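Local structure of FAD linked oxidase-like protein (Myceliophthora thermophila, 5L6G) at residues P354-L357 and E358-E362; T295-Q298 and P299-L303. The protein oxidises the C1 hydroxyl of xylooligosaccharides and related sugars to lactones with a bicovalently bound FAD, passing the electrons to molecular oxygen to give hydrogen peroxide. All coordinates share one frame; numbering follows the deposited sequence.

Contact 1 of 2, residues P354-L357 and E358-E362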
loop_
_atom_site.group_PDB
_atom_site.type_symbol
_atom_site.label_atom_id
_atom_site.label_comp_id
_atom_site.label_asym_id
_atom_site.label_seq_id
_atom_site.Cartn_x
_atom_site.Cartn_y
_atom_site.Cartn_z
ATOM N N PRO A 354 -8.074 9.952 25.258
ATOM C CA PRO A 354 -9.517 9.720 25.352
ATOM C C PRO A 354 -10.388 10.841 24.758
ATOM O O PRO A 354 -11.427 10.547 24.206
ATOM C CB PRO A 354 -9.736 9.568 26.849
ATOM C CG PRO A 354 -8.479 8.911 27.309
ATOM C CD PRO A 354 -7.385 9.573 26.514
ATOM N N ASP A 355 -9.942 12.089 24.866
ATOM C CA ASP A 355 -10.620 13.237 24.239
ATOM C C ASP A 355 -10.750 13.052 22.718
ATOM O O ASP A 355 -11.804 13.339 22.142
ATOM C CB ASP A 355 -9.896 14.562 24.571
ATOM C CG ASP A 355 -8.345 14.448 24.501
ATOM O OD1 ASP A 355 -7.761 13.752 25.372
ATOM O OD2 ASP A 355 -7.719 15.055 23.604
ATOM N N VAL A 356 -9.687 12.536 22.092
ATOM C CA VAL A 356 -9.710 12.205 20.678
ATOM C C VAL A 356 -10.557 10.958 20.430
ATOM O O VAL A 356 -11.336 10.923 19.485
ATOM C CB VAL A 356 -8.290 12.006 20.111
ATOM C CG1 VAL A 356 -8.323 11.471 18.686
ATOM C CG2 VAL A 356 -7.517 13.311 20.177
ATOM N N LEU A 357 -10.411 9.920 21.249
ATOM C CA LEU A 357 -11.311 8.780 21.113
ATOM C C LEU A 357 -12.781 9.261 21.085
ATOM O O LEU A 357 -13.575 8.823 20.247
ATOM C CB LEU A 357 -11.103 7.783 22.248
ATOM C CG LEU A 357 -9.804 6.989 22.179
ATOM C CD1 LEU A 357 -9.622 6.095 23.384
ATOM C CD2 LEU A 357 -9.783 6.158 20.914
ATOM N N GLU A 358 -13.134 10.168 21.981
ATOM C CA GLU A 358 -14.515 10.635 22.062
ATOM C C GLU A 358 -14.951 11.357 20.794
ATOM O O GLU A 358 -16.046 11.115 20.284
ATOM C CB GLU A 358 -14.704 11.546 23.271
ATOM C CG GLU A 358 -14.589 10.809 24.601
ATOM C CD GLU A 358 -15.871 10.110 25.047
ATOM O OE1 GLU A 358 -16.897 10.134 24.306
ATOM O OE2 GLU A 358 -15.816 9.492 26.149
ATOM N N ARG A 359 -14.096 12.232 20.279
ATOM C CA ARG A 359 -14.451 12.961 19.065
ATOM C C ARG A 359 -14.567 12.022 17.853
ATOM O O ARG A 359 -15.477 12.139 17.046
ATOM C CB ARG A 359 -13.466 14.100 18.829
ATOM C CG ARG A 359 -13.493 15.114 19.977
ATOM C CD ARG A 359 -12.528 16.276 19.776
ATOM N NE ARG A 359 -11.213 15.826 19.301
ATOM C CZ ARG A 359 -10.562 16.283 18.224
ATOM N NH1 ARG A 359 -11.056 17.267 17.456
ATOM N NH2 ARG A 359 -9.376 15.778 17.921
ATOM N N VAL A 360 -13.632 11.093 17.733
ATOM C CA VAL A 360 -13.636 10.093 16.658
ATOM C C VAL A 360 -14.860 9.197 16.757
ATOM O O VAL A 360 -15.503 8.886 15.744
ATOM C CB VAL A 360 -12.327 9.257 16.713
ATOM C CG1 VAL A 360 -12.397 8.006 15.834
ATOM C CG2 VAL A 360 -11.138 10.136 16.335
ATOM N N ALA A 361 -15.189 8.784 17.982
ATOM C CA ALA A 361 -16.362 7.941 18.223
ATOM C C ALA A 361 -17.659 8.674 17.918
ATOM O O ALA A 361 -18.568 8.109 17.318
ATOM C CB ALA A 361 -16.374 7.451 19.662
ATOM N N GLU A 362 -17.746 9.931 18.350
ATOM C CA GLU A 362 -18.941 10.725 18.107
ATOM C C GLU A 362 -19.107 10.907 16.609
ATOM O O GLU A 362 -20.192 10.803 16.083
ATOM C CB GLU A 362 -18.887 12.082 18.829
ATOM C CG GLU A 362 -19.051 11.930 20.337
ATOM C CD GLU A 362 -19.100 13.247 21.101
ATOM O OE1 GLU A 362 -19.455 14.294 20.491
ATOM O OE2 GLU A 362 -18.808 13.220 22.319
#
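The carbonyls of P354, D355, V356 and L357 take the amides of E358, R359, V360 and A361 in the i-to-i+4 pattern of a regular alpha helix, here its first turns. The straightest bond is V360 N to V356 O, 2.9 Å with an N-H...O angle of 172°. V356 and V360, one turn apart, touch through their methyls. V356 CG1 meets V360 CG2 at 3.9 Å, and the same CG2 also lies 3.3 Å from V356 O. R359 runs back past the preceding turn. Its CG passes 3.3 Å from D355 O, and a bend at chi3 (-44°) turns the guanidinium so that V356 CG2 sits at its edge, 3.8 Å from NH2. D355 OD2 lies 5.6 Å from R359 NE, too far for a salt bridge; the opposite charges may still attract weakly. Cutting R359 back to an alanine removes the long chain, and V356 CG2 would probably lose its partner while D355 loses a nearby positive charge. E358 CG lies 3.2 Å from P354 O. One side of the helix packs inward: L357, E358, V360 and A361 touch helix 246-261, including W253, while V360 also touches A435 and F436 of helix 426-437.

Contact 2 of 2, residues T295-Q298 and P299-L303; sequences TAIQ and PLLAL
This contact spans a proline kink within helix 290-304. P299 N has no hydrogen to give, so the turn from T295 to P299 lacks its amide bond, and P299 CD lies 3.8 Å from T295 O instead. The next amide does not reach back directly either. A water bridges the gap: it donates to A296 O at 2.7 Å and accepts from L300 N at 3.0 Å. Beyond the kink the regular pattern returns. L301 N bonds to I297 O at 3.1 Å, and A302 N bonds to Q298 O, both with N-H...O angles of 165°.

I297 carries the apolar side of the contact with two separate branches. Its CG1 points opposite the backbone N (chi1 -163°), which lets CD1 reach L300 CD2 at 4.0 Å. CG2 meets L301 CD1 at the same distance. L301 CD1 also touches the Q298 amide, 3.8 Å from OE1; the two side chains cross at about a right angle. Q298 gets there by bending at chi2 (57°). Q298 and P299 are exposed, whereas I297 and L300 are buried.

The buried side faces the large antiparallel sheet. I297 and L301 both touch I239 and L308, and L300 touches M271 and also W259 of helix 246-261. The arrangement is typical of a proline within an amphipathic helix: the broken backbone bonds bend the axis, a water fills in for one of them, and the apolar side chains still face the sheet.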
loop_
_atom_site.group_PDB
_atom_site.type_symbol
_atom_site.label_atom_id
_atom_site.label_comp_id
_atom_site.label_asym_id
_atom_site.label_seq_id
_atom_site.Cartn_x
_atom_site.Cartn_y
_atom_site.Cartn_z
ATOM N N THR A 295 -5.889 -19.968 22.634
ATOM C CA THR A 295 -5.059 -19.703 23.806
ATOM C C THR A 295 -4.461 -18.292 23.740
ATOM O O THR A 295 -4.469 -17.551 24.719
ATOM C CB THR A 295 -3.938 -20.766 23.916
ATOM O OG1 THR A 295 -4.524 -22.069 24.046
ATOM C CG2 THR A 295 -3.039 -20.509 25.118
ATOM N N ALA A 296 -3.973 -17.920 22.568
ATOM C CA ALA A 296 -3.340 -16.619 22.361
ATOM C C ALA A 296 -4.307 -15.440 22.500
ATOM O O ALA A 296 -3.926 -14.370 22.967
ATOM C CB ALA A 296 -2.675 -16.591 20.991
ATOM N N ILE A 297 -5.555 -15.640 22.094
ATOM C CA ILE A 297 -6.527 -14.549 22.017
ATOM C C ILE A 297 -7.341 -14.402 23.308
ATOM O O ILE A 297 -8.025 -13.406 23.499
ATOM C CB ILE A 297 -7.467 -14.746 20.797
ATOM C CG1 ILE A 297 -8.209 -13.449 20.432
ATOM C CG2 ILE A 297 -8.466 -15.873 21.038
ATOM C CD1 ILE A 297 -7.327 -12.358 19.911
ATOM N N GLN A 298 -7.262 -15.382 24.206
ATOM C CA GLN A 298 -8.096 -15.346 25.396
ATOM C C GLN A 298 -7.974 -14.068 26.246
ATOM O O GLN A 298 -8.988 -13.514 26.648
ATOM C CB GLN A 298 -7.901 -16.607 26.254
ATOM C CG GLN A 298 -8.869 -16.690 27.423
ATOM C CD GLN A 298 -10.328 -16.636 26.988
ATOM O OE1 GLN A 298 -10.707 -17.201 25.955
ATOM N NE2 GLN A 298 -11.156 -15.945 27.775
ATOM N N PRO A 299 -6.740 -13.603 26.537
ATOM C CA PRO A 299 -6.612 -12.371 27.322
ATOM C C PRO A 299 -7.342 -11.164 26.723
ATOM O O PRO A 299 -7.976 -10.397 27.467
ATOM C CB PRO A 299 -5.099 -12.137 27.359
ATOM C CG PRO A 299 -4.538 -13.513 27.321
ATOM C CD PRO A 299 -5.440 -14.277 26.386
ATOM N N LEU A 300 -7.274 -11.000 25.401
ATOM C CA LEU A 300 -8.024 -9.937 24.745
ATOM C C LEU A 300 -9.537 -10.117 24.883
ATOM O O LEU A 300 -10.261 -9.148 25.127
ATOM C CB LEU A 300 -7.681 -9.862 23.254
ATOM C CG LEU A 300 -8.339 -8.675 22.534
ATOM C CD1 LEU A 300 -8.018 -7.371 23.252
ATOM C CD2 LEU A 300 -7.955 -8.614 21.060
ATOM N N LEU A 301 -10.014 -11.345 24.688
ATOM C CA LEU A 301 -11.451 -11.628 24.794
ATOM C C LEU A 301 -11.989 -11.275 26.189
ATOM O O LEU A 301 -13.059 -10.678 26.315
ATOM C CB LEU A 301 -11.748 -13.093 24.474
ATOM C CG LEU A 301 -11.476 -13.638 23.066
ATOM C CD1 LEU A 301 -11.850 -15.115 23.038
ATOM C CD2 LEU A 301 -12.222 -12.871 21.980
ATOM N N ALA A 302 -11.221 -11.616 27.222
ATOM C CA ALA A 302 -11.580 -11.295 28.605
ATOM C C ALA A 302 -11.577 -9.784 28.832
ATOM O O ALA A 302 -12.457 -9.248 29.493
ATOM C CB ALA A 302 -10.623 -11.979 29.569
ATOM N N LEU A 303 -10.593 -9.106 28.262
ATOM C CA LEU A 303 -10.475 -7.661 28.377
ATOM C C LEU A 303 -11.649 -6.927 27.719
ATOM O O LEU A 303 -12.211 -6.009 28.307
ATOM C CB LEU A 303 -9.154 -7.211 27.752
ATOM C CG LEU A 303 -8.809 -5.738 27.870
ATOM C CD1 LEU A 303 -8.486 -5.406 29.321
ATOM C CD2 LEU A 303 -7.634 -5.422 26.949
HETATM O O HOH W 1 -4.966 -12.021 23.739
#

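Overall arrangement
From the N terminus, contact 2 comes first, in helix 290-304, which follows strand 280-286 and precedes edge strand 308-314. Contact 1 comes later, at the start of helix 354-368, between strands 341-349 and 374-381. Each contact is local to one helix and closes no long loop. They lie in series, neither nesting nor crossing. The centres of contact 1 and contact 2 are about 25 Å apart. The nearest atoms of contact 1 and contact 2 are about 12 Å apart, so they do not touch. Helix 246-261 links them, as both helices pack on it. The strands that precede and follow each helix in the chain belong to the same antiparallel sheet; contact 2 also packs on it directly.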